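PDB 6RX8: argininosuccinate lyase from Chelativorans sp., which probably catalyses the cleavage of argininosuccinate to fumarate and L-arginine, the last step of arginine biosynthesis. Local coordinates for residues A[23-28]-A[335-340]; A[258-263]-A[290-295]; A[269-274]-A[285-290]. The protein carries 2 engineered substitutions. One frame throughout, in Å; residues are numbered along the deposited sequence.

Contact 1. Residues A[23-28]-A[335-340]; sequences QELYDF and LIAATH. With FUM (fumaric acid), chain C.
Helices 20-31 and 329-348 run antiparallel here, the axes of 23-28 and 335-340 approaching to 8.3 Å at 169°, and E24 lies closest to A337, with 5.2 Å between their CA atoms. A337, with only a CB for a side chain, sits at this closest approach: its CB is 3.7 Å from E24 O, faces E24 CB, and also touches F28 CD2 at 3.7 Å, at an oblique approach to the ring. L25 lays its CD2 branch along the backbone at A337 and A338, 3.7 Å from A338 N. In the helical fold of the lyase, helix 20-31 packs on helix 329-348 and also on helix 290-301, where L25 meets R294 and S295. At the margin, E24 accepts a hydrogen bond from H340: ND1 lies 2.6 Å from OE1, the bond nearly straight at 165°. E24 OE1 lies in the ring plane and uses its syn lone pair, although the carboxylate is turned 73° from the imidazole. The extended end of E24 carries the carboxylate across to that ring edge. Y26 sets off away from 335-340, toward helix 290-301, and its OH lies very close to a bound fumarate, a doubtful hydrogen bond because fumarate O7 is crowded in the model.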
loop_
_atom_site.group_PDB
_atom_site.type_symbol
_atom_site.label_atom_id
_atom_site.label_comp_id
_atom_site.label_asym_id
_atom_site.label_seq_id
_atom_site.Cartn_x
_atom_site.Cartn_y
_atom_site.Cartn_z
ATOM N N GLN A 23 -11.269 -26.271 -5.891
ATOM C CA GLN A 23 -10.272 -26.486 -6.936
ATOM C C GLN A 23 -9.960 -25.205 -7.707
ATOM O O GLN A 23 -8.818 -25.019 -8.145
ATOM C CB GLN A 23 -10.763 -27.586 -7.888
ATOM C CG GLN A 23 -9.744 -28.057 -8.938
ATOM C CD GLN A 23 -8.481 -28.638 -8.316
ATOM O OE1 GLN A 23 -8.540 -29.533 -7.474
ATOM N NE2 GLN A 23 -7.338 -28.114 -8.711
ATOM N N GLU A 24 -10.943 -24.310 -7.882
ATOM C CA GLU A 24 -10.687 -23.062 -8.597
ATOM C C GLU A 24 -9.520 -22.296 -7.980
ATOM O O GLU A 24 -8.740 -21.654 -8.688
ATOM C CB GLU A 24 -11.931 -22.171 -8.610
ATOM C CG GLU A 24 -13.136 -22.771 -9.317
ATOM C CD GLU A 24 -14.344 -21.840 -9.322
ATOM O OE1 GLU A 24 -14.143 -20.616 -9.508
ATOM O OE2 GLU A 24 -15.485 -22.340 -9.145
ATOM N N LEU A 25 -9.387 -22.350 -6.656
ATOM C CA LEU A 25 -8.287 -21.651 -6.005
ATOM C C LEU A 25 -6.929 -22.182 -6.449
ATOM O O LEU A 25 -5.941 -21.446 -6.381
ATOM C CB LEU A 25 -8.433 -21.758 -4.487
ATOM C CG LEU A 25 -9.551 -20.879 -3.915
ATOM C CD1 LEU A 25 -9.882 -21.255 -2.483
ATOM C CD2 LEU A 25 -9.152 -19.415 -4.021
ATOM N N TYR A 26 -6.857 -23.428 -6.920
ATOM C CA TYR A 26 -5.597 -24.017 -7.356
ATOM C C TYR A 26 -5.286 -23.770 -8.824
ATOM O O TYR A 26 -4.119 -23.866 -9.223
ATOM C CB TYR A 26 -5.624 -25.527 -7.090
ATOM C CG TYR A 26 -5.679 -25.813 -5.623
ATOM C CD1 TYR A 26 -6.880 -25.729 -4.927
ATOM C CD2 TYR A 26 -4.523 -26.116 -4.917
ATOM C CE1 TYR A 26 -6.927 -25.961 -3.574
ATOM C CE2 TYR A 26 -4.561 -26.348 -3.567
ATOM C CZ TYR A 26 -5.764 -26.261 -2.901
ATOM O OH TYR A 26 -5.824 -26.495 -1.552
ATOM N N ASP A 27 -6.291 -23.435 -9.628
ATOM C CA ASP A 27 -6.121 -23.432 -11.070
ATOM C C ASP A 27 -5.934 -22.048 -11.677
ATOM O O ASP A 27 -5.369 -21.948 -12.769
ATOM C CB ASP A 27 -7.332 -24.076 -11.759
ATOM C CG ASP A 27 -7.551 -25.524 -11.360
ATOM O OD1 ASP A 27 -6.616 -26.178 -10.845
ATOM O OD2 ASP A 27 -8.682 -25.998 -11.589
ATOM N N PHE A 28 -6.388 -20.981 -11.012
ATOM C CA PHE A 28 -6.485 -19.697 -11.701
ATOM C C PHE A 28 -5.108 -19.126 -12.021
ATOM O O PHE A 28 -4.949 -18.429 -13.029
ATOM C CB PHE A 28 -7.309 -18.689 -10.879
ATOM C CG PHE A 28 -6.624 -18.201 -9.616
ATOM C CD1 PHE A 28 -5.653 -17.213 -9.677
ATOM C CD2 PHE A 28 -6.960 -18.718 -8.368
ATOM C CE1 PHE A 28 -5.016 -16.765 -8.529
ATOM C CE2 PHE A 28 -6.325 -18.267 -7.210
ATOM C CZ PHE A 28 -5.354 -17.288 -7.293
ATOM N N LEU A 335 -10.001 -13.246 -7.384
ATOM C CA LEU A 335 -11.216 -12.834 -6.694
ATOM C C LEU A 335 -12.364 -13.782 -7.000
ATOM O O LEU A 335 -13.127 -14.146 -6.099
ATOM C CB LEU A 335 -11.592 -11.400 -7.078
ATOM C CG LEU A 335 -12.892 -10.814 -6.495
ATOM C CD1 LEU A 335 -12.803 -9.266 -6.411
ATOM C CD2 LEU A 335 -14.097 -11.251 -7.323
ATOM N N ILE A 336 -12.533 -14.165 -8.272
ATOM C CA ILE A 336 -13.651 -15.033 -8.630
ATOM C C ILE A 336 -13.490 -16.388 -7.953
ATOM O O ILE A 336 -14.451 -16.950 -7.411
ATOM C CB ILE A 336 -13.764 -15.180 -10.162
ATOM C CG1 ILE A 336 -14.110 -13.839 -10.823
ATOM C CG2 ILE A 336 -14.799 -16.247 -10.527
ATOM C CD1 ILE A 336 -15.460 -13.260 -10.421
ATOM N N ALA A 337 -12.271 -16.939 -7.978
ATOM C CA ALA A 337 -12.019 -18.220 -7.330
ATOM C C ALA A 337 -12.320 -18.148 -5.841
ATOM O O ALA A 337 -12.968 -19.040 -5.284
ATOM C CB ALA A 337 -10.567 -18.649 -7.554
ATOM N N ALA A 338 -11.826 -17.103 -5.168
ATOM C CA ALA A 338 -12.085 -16.969 -3.741
ATOM C C ALA A 338 -13.570 -16.776 -3.478
ATOM O O ALA A 338 -14.108 -17.313 -2.503
ATOM C CB ALA A 338 -11.288 -15.806 -3.155
ATOM N N THR A 339 -14.255 -16.008 -4.329
ATOM C CA THR A 339 -15.680 -15.772 -4.107
ATOM C C THR A 339 -16.478 -17.054 -4.301
ATOM O O THR A 339 -17.366 -17.381 -3.504
ATOM C CB THR A 339 -16.186 -14.680 -5.043
ATOM O OG1 THR A 339 -15.516 -13.454 -4.737
ATOM C CG2 THR A 339 -17.679 -14.467 -4.875
ATOM N N HIS A 340 -16.186 -17.785 -5.372
ATOM C CA HIS A 340 -16.801 -19.087 -5.581
ATOM C C HIS A 340 -16.502 -20.036 -4.428
ATOM O O HIS A 340 -17.388 -20.756 -3.955
ATOM C CB HIS A 340 -16.292 -19.668 -6.890
ATOM C CG HIS A 340 -16.880 -19.029 -8.100
ATOM N ND1 HIS A 340 -16.335 -19.182 -9.356
ATOM C CD2 HIS A 340 -17.985 -18.264 -8.255
ATOM C CE1 HIS A 340 -17.083 -18.539 -10.235
ATOM N NE2 HIS A 340 -18.086 -17.968 -9.592
HETATM O OXT FUM C . 1.356 -27.163 0.441
HETATM C C FUM C . 0.574 -27.301 1.409
HETATM O O FUM C . 0.954 -27.242 2.596
HETATM C C4 FUM C . -0.864 -27.534 1.195
HETATM C C5 FUM C . -1.470 -27.115 0.100
HETATM C C6 FUM C . -2.914 -27.348 -0.091
HETATM O O7 FUM C . -3.417 -26.595 -0.938
HETATM O O8 FUM C . -3.581 -28.211 0.546
#

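Contact 2. Residues A[258-263]-A[290-295]; sequences EIQLWS and MSLERS. Engineered in segment 290-295: M290 (natural residue Asp). With FUM (fumaric acid), chain C.
I259 opens the contact between helices 236-262 and 290-301, its CG2 meeting L292 CD1 at 3.9 Å with the two side chains crossed at about a right angle. The pairing is antiparallel helix packing within the lyase fold, the axes of 258-262 and 290-295 approaching to 10.0 Å at 151°. Next along the chain, Q260 serves both the apolar and the polar half. L292 CD1 presses against its backbone, 3.5 Å from Q260 N, and against its CB, the two side chains sliding past each other in opposite directions. Beyond CG the Q260 chain runs straight on to the carboxylate of E293, where NE2 donates to OE1 at 2.8 Å and 154°. E293 OE1 is met from its anti side, 33° out of the carboxylate plane, and amide and carboxylate stand nearly perpendicular. The other oxygen of E293, OE2, accepts from A322 N of the third subunit, so this buried carboxylate ties the helix pair to the tetramer. S263, just past the helix end, turns its OG back to I259 O. On the side facing helix 20-31, R294 reaches a fumarate carboxylate, and engineered M290 lays CG and CE against the same ligand. Fumarate O7, whose position is less certain, accepts from R294 NE at 3.2 Å and R294 NH2 at 3.1 Å.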
loop_
_atom_site.group_PDB
_atom_site.type_symbol
_atom_site.label_atom_id
_atom_site.label_comp_id
_atom_site.label_asym_id
_atom_site.label_seq_id
_atom_site.Cartn_x
_atom_site.Cartn_y
_atom_site.Cartn_z
ATOM N N GLU A 258 -13.534 -15.510 10.360
ATOM C CA GLU A 258 -14.553 -15.842 11.346
ATOM C C GLU A 258 -14.802 -17.338 11.378
ATOM O O GLU A 258 -14.844 -17.957 12.447
ATOM C CB GLU A 258 -15.857 -15.119 11.014
ATOM C CG GLU A 258 -16.906 -15.190 12.100
ATOM C CD GLU A 258 -16.894 -13.948 12.967
ATOM O OE1 GLU A 258 -17.002 -12.839 12.398
ATOM O OE2 GLU A 258 -16.755 -14.074 14.204
ATOM N N ILE A 259 -15.018 -17.925 10.201
ATOM C CA ILE A 259 -15.306 -19.347 10.101
ATOM C C ILE A 259 -14.091 -20.155 10.519
ATOM O O ILE A 259 -14.218 -21.228 11.116
ATOM C CB ILE A 259 -15.752 -19.700 8.670
ATOM C CG1 ILE A 259 -17.072 -18.996 8.319
ATOM C CG2 ILE A 259 -15.880 -21.231 8.512
ATOM C CD1 ILE A 259 -17.479 -19.160 6.862
ATOM N N GLN A 260 -12.894 -19.671 10.196
ATOM C CA GLN A 260 -11.695 -20.383 10.613
ATOM C C GLN A 260 -11.627 -20.461 12.132
ATOM O O GLN A 260 -11.265 -21.502 12.693
ATOM C CB GLN A 260 -10.447 -19.708 10.051
ATOM C CG GLN A 260 -9.217 -20.602 10.093
ATOM C CD GLN A 260 -7.964 -19.948 9.507
ATOM O OE1 GLN A 260 -7.938 -18.746 9.218
ATOM N NE2 GLN A 260 -6.903 -20.739 9.361
ATOM N N LEU A 261 -12.002 -19.384 12.820
ATOM C CA LEU A 261 -11.999 -19.427 14.276
ATOM C C LEU A 261 -13.112 -20.337 14.778
ATOM O O LEU A 261 -12.895 -21.176 15.660
ATOM C CB LEU A 261 -12.129 -18.024 14.859
ATOM C CG LEU A 261 -10.954 -17.086 14.573
ATOM C CD1 LEU A 261 -11.090 -15.819 15.438
ATOM C CD2 LEU A 261 -9.599 -17.727 14.815
ATOM N N TRP A 262 -14.310 -20.206 14.201
ATOM C CA TRP A 262 -15.389 -21.122 14.535
ATOM C C TRP A 262 -14.951 -22.574 14.434
ATOM O O TRP A 262 -15.377 -23.416 15.231
ATOM C CB TRP A 262 -16.567 -20.931 13.595
ATOM C CG TRP A 262 -17.343 -19.711 13.767
ATOM C CD1 TRP A 262 -17.261 -18.795 14.767
ATOM C CD2 TRP A 262 -18.359 -19.268 12.886
ATOM N NE1 TRP A 262 -18.182 -17.792 14.560
ATOM C CE2 TRP A 262 -18.866 -18.061 13.401
ATOM C CE3 TRP A 262 -18.889 -19.775 11.697
ATOM C CZ2 TRP A 262 -19.879 -17.357 12.768
ATOM C CZ3 TRP A 262 -19.889 -19.080 11.075
ATOM C CH2 TRP A 262 -20.374 -17.879 11.605
ATOM N N SER A 263 -14.148 -22.896 13.420
ATOM C CA SER A 263 -13.773 -24.273 13.143
ATOM C C SER A 263 -12.419 -24.651 13.733
ATOM O O SER A 263 -11.898 -25.723 13.405
ATOM C CB SER A 263 -13.780 -24.529 11.631
ATOM O OG SER A 263 -12.900 -23.657 10.937
ATOM N N MET A 290 -7.956 -24.941 4.328
ATOM C CA MET A 290 -7.154 -24.465 3.213
ATOM C C MET A 290 -7.972 -23.610 2.261
ATOM O O MET A 290 -7.445 -22.653 1.694
ATOM C CB MET A 290 -6.537 -25.660 2.491
ATOM C CG MET A 290 -5.632 -25.298 1.341
ATOM S SD MET A 290 -4.248 -24.264 1.815
ATOM C CE MET A 290 -3.266 -25.396 2.791
ATOM N N SER A 291 -9.253 -23.923 2.080
ATOM C CA SER A 291 -10.114 -23.035 1.307
ATOM C C SER A 291 -10.153 -21.641 1.920
ATOM O O SER A 291 -10.105 -20.630 1.204
ATOM C CB SER A 291 -11.520 -23.619 1.246
ATOM O OG SER A 291 -12.012 -23.787 2.566
ATOM N N LEU A 292 -10.254 -21.568 3.245
ATOM C CA LEU A 292 -10.343 -20.271 3.900
ATOM C C LEU A 292 -9.046 -19.495 3.747
ATOM O O LEU A 292 -9.067 -18.294 3.445
ATOM C CB LEU A 292 -10.679 -20.450 5.379
ATOM C CG LEU A 292 -11.917 -21.288 5.713
ATOM C CD1 LEU A 292 -12.159 -21.344 7.218
ATOM C CD2 LEU A 292 -13.125 -20.753 4.963
ATOM N N GLU A 293 -7.908 -20.156 3.948
ATOM C CA GLU A 293 -6.651 -19.419 3.975
ATOM C C GLU A 293 -6.243 -18.989 2.574
ATOM O O GLU A 293 -5.693 -17.896 2.398
ATOM C CB GLU A 293 -5.558 -20.251 4.648
ATOM C CG GLU A 293 -5.759 -20.371 6.169
ATOM C CD GLU A 293 -4.495 -20.752 6.927
ATOM O OE1 GLU A 293 -4.430 -20.469 8.154
ATOM O OE2 GLU A 293 -3.582 -21.329 6.291
ATOM N N ARG A 294 -6.518 -19.818 1.563
ATOM C CA ARG A 294 -6.251 -19.394 0.196
ATOM C C ARG A 294 -7.221 -18.306 -0.235
ATOM O O ARG A 294 -6.878 -17.455 -1.065
ATOM C CB ARG A 294 -6.327 -20.582 -0.758
ATOM C CG ARG A 294 -5.099 -21.481 -0.727
ATOM C CD ARG A 294 -5.323 -22.702 -1.608
ATOM N NE ARG A 294 -4.153 -23.569 -1.702
ATOM C CZ ARG A 294 -3.141 -23.380 -2.546
ATOM N NH1 ARG A 294 -3.133 -22.335 -3.365
ATOM N NH2 ARG A 294 -2.129 -24.237 -2.562
ATOM N N SER A 295 -8.434 -18.311 0.312
ATOM C CA SER A 295 -9.342 -17.208 0.031
ATOM C C SER A 295 -8.827 -15.918 0.658
ATOM O O SER A 295 -8.873 -14.857 0.028
ATOM C CB SER A 295 -10.749 -17.536 0.526
ATOM O OG SER A 295 -11.331 -18.588 -0.247
HETATM O OXT FUM C . 1.356 -27.163 0.441
HETATM C C FUM C . 0.574 -27.301 1.409
HETATM O O FUM C . 0.954 -27.242 2.596
HETATM C C4 FUM C . -0.864 -27.534 1.195
HETATM C C5 FUM C . -1.470 -27.115 0.100
HETATM C C6 FUM C . -2.914 -27.348 -0.091
HETATM O O7 FUM C . -3.417 -26.595 -0.938
HETATM O O8 FUM C . -3.581 -28.211 0.546
#

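Contact 3. Residues A[269-274]-A[285-290]; sequences VAELDA and QKKNPM. Engineered in segment 285-290: M290 (natural residue Asp). With FUM (fumaric acid), chain B; FUM (fumaric acid), chain C.
K287 and E271 meet at about a right angle, the lysine chain coming in lengthwise and the glutamate lying across its end. K287 is stretched out from CB to NZ, its CG opposite the backbone N (chi1 -173°), and this full reach delivers the ammonium group to two oxygens of 269-274. NZ forms a salt bridge with E271 OE1 at 2.6 Å, taken on the anti lone pair, away from the other carboxylate oxygen. It also donates to L272 O at 2.8 Å, almost in line with the carbonyl bond at 168°. Deeper in, L272 and P289 cross at about a right angle as well: the CD1 branch of L272 rests on P289, 3.6 Å from CA and 3.8 Å from CB. P289 is the centre of an inverse gamma turn and the N-cap residue of helix 290-301, so L272 packs on the point where the loop enters that helix. Residues 285-289 end the signature loop of the fumarase/aspartase superfamily (GTSSIMPQKKNP), which carries the ligand-binding S281, K286 and N288. The neighbours of K287 face a bound fumarate instead. K286 NZ, 2.8 Å from N288 OD1, donates to that oxygen and to fumarate OXT at 2.7 Å; N288 ND2 adds a bond to the same OXT at 2.9 Å. S281 and residues of the second and third subunits complete this site, including T158 of the second subunit, which also bonds K286 NZ. Consecutive lysines therefore divide the work: K286 NZ converges with N288 ND2 on one fumarate oxygen, while K287 NZ is turned to E271 and L272 of its own chain.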
loop_
_atom_site.group_PDB
_atom_site.type_symbol
_atom_site.label_atom_id
_atom_site.label_comp_id
_atom_site.label_asym_id
_atom_site.label_seq_id
_atom_site.Cartn_x
_atom_site.Cartn_y
_atom_site.Cartn_z
ATOM N N VAL A 269 -17.289 -24.865 16.912
ATOM C CA VAL A 269 -18.694 -24.528 16.705
ATOM C C VAL A 269 -19.132 -24.669 15.257
ATOM O O VAL A 269 -20.334 -24.560 14.974
ATOM C CB VAL A 269 -19.018 -23.105 17.211
ATOM C CG1 VAL A 269 -18.970 -23.104 18.738
ATOM C CG2 VAL A 269 -18.069 -22.093 16.606
ATOM N N ALA A 270 -18.212 -24.913 14.334
ATOM C CA ALA A 270 -18.577 -25.197 12.958
ATOM C C ALA A 270 -17.473 -26.050 12.366
ATOM O O ALA A 270 -16.330 -26.026 12.827
ATOM C CB ALA A 270 -18.773 -23.931 12.120
ATOM N N GLU A 271 -17.830 -26.808 11.341
ATOM C CA GLU A 271 -16.876 -27.660 10.648
ATOM C C GLU A 271 -17.039 -27.427 9.157
ATOM O O GLU A 271 -18.163 -27.368 8.647
ATOM C CB GLU A 271 -17.072 -29.141 10.993
ATOM C CG GLU A 271 -15.861 -30.012 10.668
ATOM C CD GLU A 271 -16.074 -31.477 11.021
ATOM O OE1 GLU A 271 -15.601 -32.350 10.263
ATOM O OE2 GLU A 271 -16.719 -31.752 12.054
ATOM N N LEU A 272 -15.917 -27.270 8.474
ATOM C CA LEU A 272 -15.938 -27.166 7.028
ATOM C C LEU A 272 -16.376 -28.487 6.428
ATOM O O LEU A 272 -16.024 -29.559 6.930
ATOM C CB LEU A 272 -14.559 -26.817 6.500
ATOM C CG LEU A 272 -14.084 -25.409 6.794
ATOM C CD1 LEU A 272 -12.629 -25.283 6.431
ATOM C CD2 LEU A 272 -14.934 -24.416 6.013
ATOM N N ASP A 273 -17.136 -28.412 5.343
ATOM C CA ASP A 273 -17.363 -29.606 4.552
ATOM C C ASP A 273 -16.018 -30.187 4.133
ATOM O O ASP A 273 -15.083 -29.455 3.796
ATOM C CB ASP A 273 -18.205 -29.302 3.321
ATOM C CG ASP A 273 -18.720 -30.559 2.676
ATOM O OD1 ASP A 273 -19.749 -31.089 3.147
ATOM O OD2 ASP A 273 -18.063 -31.051 1.741
ATOM N N ALA A 274 -15.929 -31.519 4.158
ATOM C CA ALA A 274 -14.699 -32.200 3.772
ATOM C C ALA A 274 -14.187 -31.694 2.433
ATOM O O ALA A 274 -12.974 -31.596 2.211
ATOM C CB ALA A 274 -14.936 -33.707 3.711
ATOM N N GLN A 285 -3.788 -35.889 11.769
ATOM C CA GLN A 285 -5.011 -35.391 12.388
ATOM C C GLN A 285 -5.568 -34.139 11.717
ATOM O O GLN A 285 -6.699 -33.751 12.036
ATOM C CB GLN A 285 -4.787 -35.107 13.885
ATOM C CG GLN A 285 -4.195 -33.737 14.219
ATOM C CD GLN A 285 -2.677 -33.648 14.060
ATOM O OE1 GLN A 285 -2.021 -34.607 13.652
ATOM N NE2 GLN A 285 -2.115 -32.486 14.396
ATOM N N LYS A 286 -4.823 -33.507 10.805
ATOM C CA LYS A 286 -5.206 -32.193 10.304
ATOM C C LYS A 286 -6.419 -32.255 9.379
ATOM O O LYS A 286 -6.481 -33.062 8.444
ATOM C CB LYS A 286 -4.046 -31.534 9.554
ATOM C CG LYS A 286 -2.971 -30.935 10.436
ATOM C CD LYS A 286 -3.553 -29.967 11.459
ATOM C CE LYS A 286 -2.590 -28.842 11.778
ATOM N NZ LYS A 286 -2.474 -27.885 10.634
ATOM N N LYS A 287 -7.392 -31.400 9.665
ATOM C CA LYS A 287 -8.454 -31.032 8.732
ATOM C C LYS A 287 -8.236 -29.532 8.529
ATOM O O LYS A 287 -8.715 -28.715 9.322
ATOM C CB LYS A 287 -9.826 -31.356 9.256
ATOM C CG LYS A 287 -10.925 -31.141 8.215
ATOM C CD LYS A 287 -12.310 -31.524 8.729
ATOM C CE LYS A 287 -13.407 -31.014 7.796
ATOM N NZ LYS A 287 -14.667 -31.815 7.911
ATOM N N ASN A 288 -7.485 -29.177 7.482
ATOM C CA ASN A 288 -6.967 -27.820 7.362
ATOM C C ASN A 288 -7.943 -26.934 6.608
ATOM O O ASN A 288 -8.497 -27.352 5.588
ATOM C CB ASN A 288 -5.630 -27.817 6.636
ATOM C CG ASN A 288 -4.494 -28.241 7.526
ATOM O OD1 ASN A 288 -4.528 -28.027 8.740
ATOM N ND2 ASN A 288 -3.479 -28.853 6.934
ATOM N N PRO A 289 -8.152 -25.710 7.112
ATOM C CA PRO A 289 -9.065 -24.752 6.476
ATOM C C PRO A 289 -8.442 -24.100 5.246
ATOM O O PRO A 289 -8.394 -22.873 5.125
ATOM C CB PRO A 289 -9.325 -23.738 7.597
ATOM C CG PRO A 289 -8.048 -23.735 8.352
ATOM C CD PRO A 289 -7.576 -25.160 8.359
ATOM N N MET A 290 -7.956 -24.941 4.328
ATOM C CA MET A 290 -7.154 -24.465 3.213
ATOM C C MET A 290 -7.972 -23.610 2.261
ATOM O O MET A 290 -7.445 -22.653 1.694
ATOM C CB MET A 290 -6.537 -25.660 2.491
ATOM C CG MET A 290 -5.632 -25.298 1.341
ATOM S SD MET A 290 -4.248 -24.264 1.815
ATOM C CE MET A 290 -3.266 -25.396 2.791
HETATM O OXT FUM B . -1.068 -28.722 8.540
HETATM C C FUM B . 0.060 -28.425 8.097
HETATM O O FUM B . 0.799 -27.588 8.672
HETATM C C4 FUM B . 0.488 -29.127 6.865
HETATM C C5 FUM B . 1.624 -29.824 6.878
HETATM C C6 FUM B . 2.111 -30.566 5.685
HETATM O O7 FUM B . 3.258 -31.072 5.695
HETATM O O8 FUM B . 1.354 -30.677 4.696
HETATM O OXT FUM C . 1.356 -27.163 0.441
HETATM C C FUM C . 0.574 -27.301 1.409
HETATM O O FUM C . 0.954 -27.242 2.596
HETATM C C4 FUM C . -0.864 -27.534 1.195
HETATM C C5 FUM C . -1.470 -27.115 0.100
HETATM C C6 FUM C . -2.914 -27.348 -0.091
HETATM O O7 FUM C . -3.417 -26.595 -0.938
HETATM O O8 FUM C . -3.581 -28.211 0.546
#

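How the contacts relate
Contacts 2 and 3 are close neighbours, their centres about 8 Å apart, while the centre of contact 1 lies about 15 Å from that of contact 2 and 18 Å from that of contact 3. Along the chain the order is 23-28, 258-263, 269-274, 285-290, 290-295 and 335-340, so contact 1 encloses contact 2, which encloses contact 3. Helix 236-262 leads through strand 270-271 and the loop 285-290 into helix 290-301, and M290 belongs to contacts 2 and 3. Y26 of contact 1 joins them by packing on M290 and R294. One fumarate is approached by Y26, R294 and M290; a second is bonded from 285-290, in a pocket finished by other subunits of the tetramer.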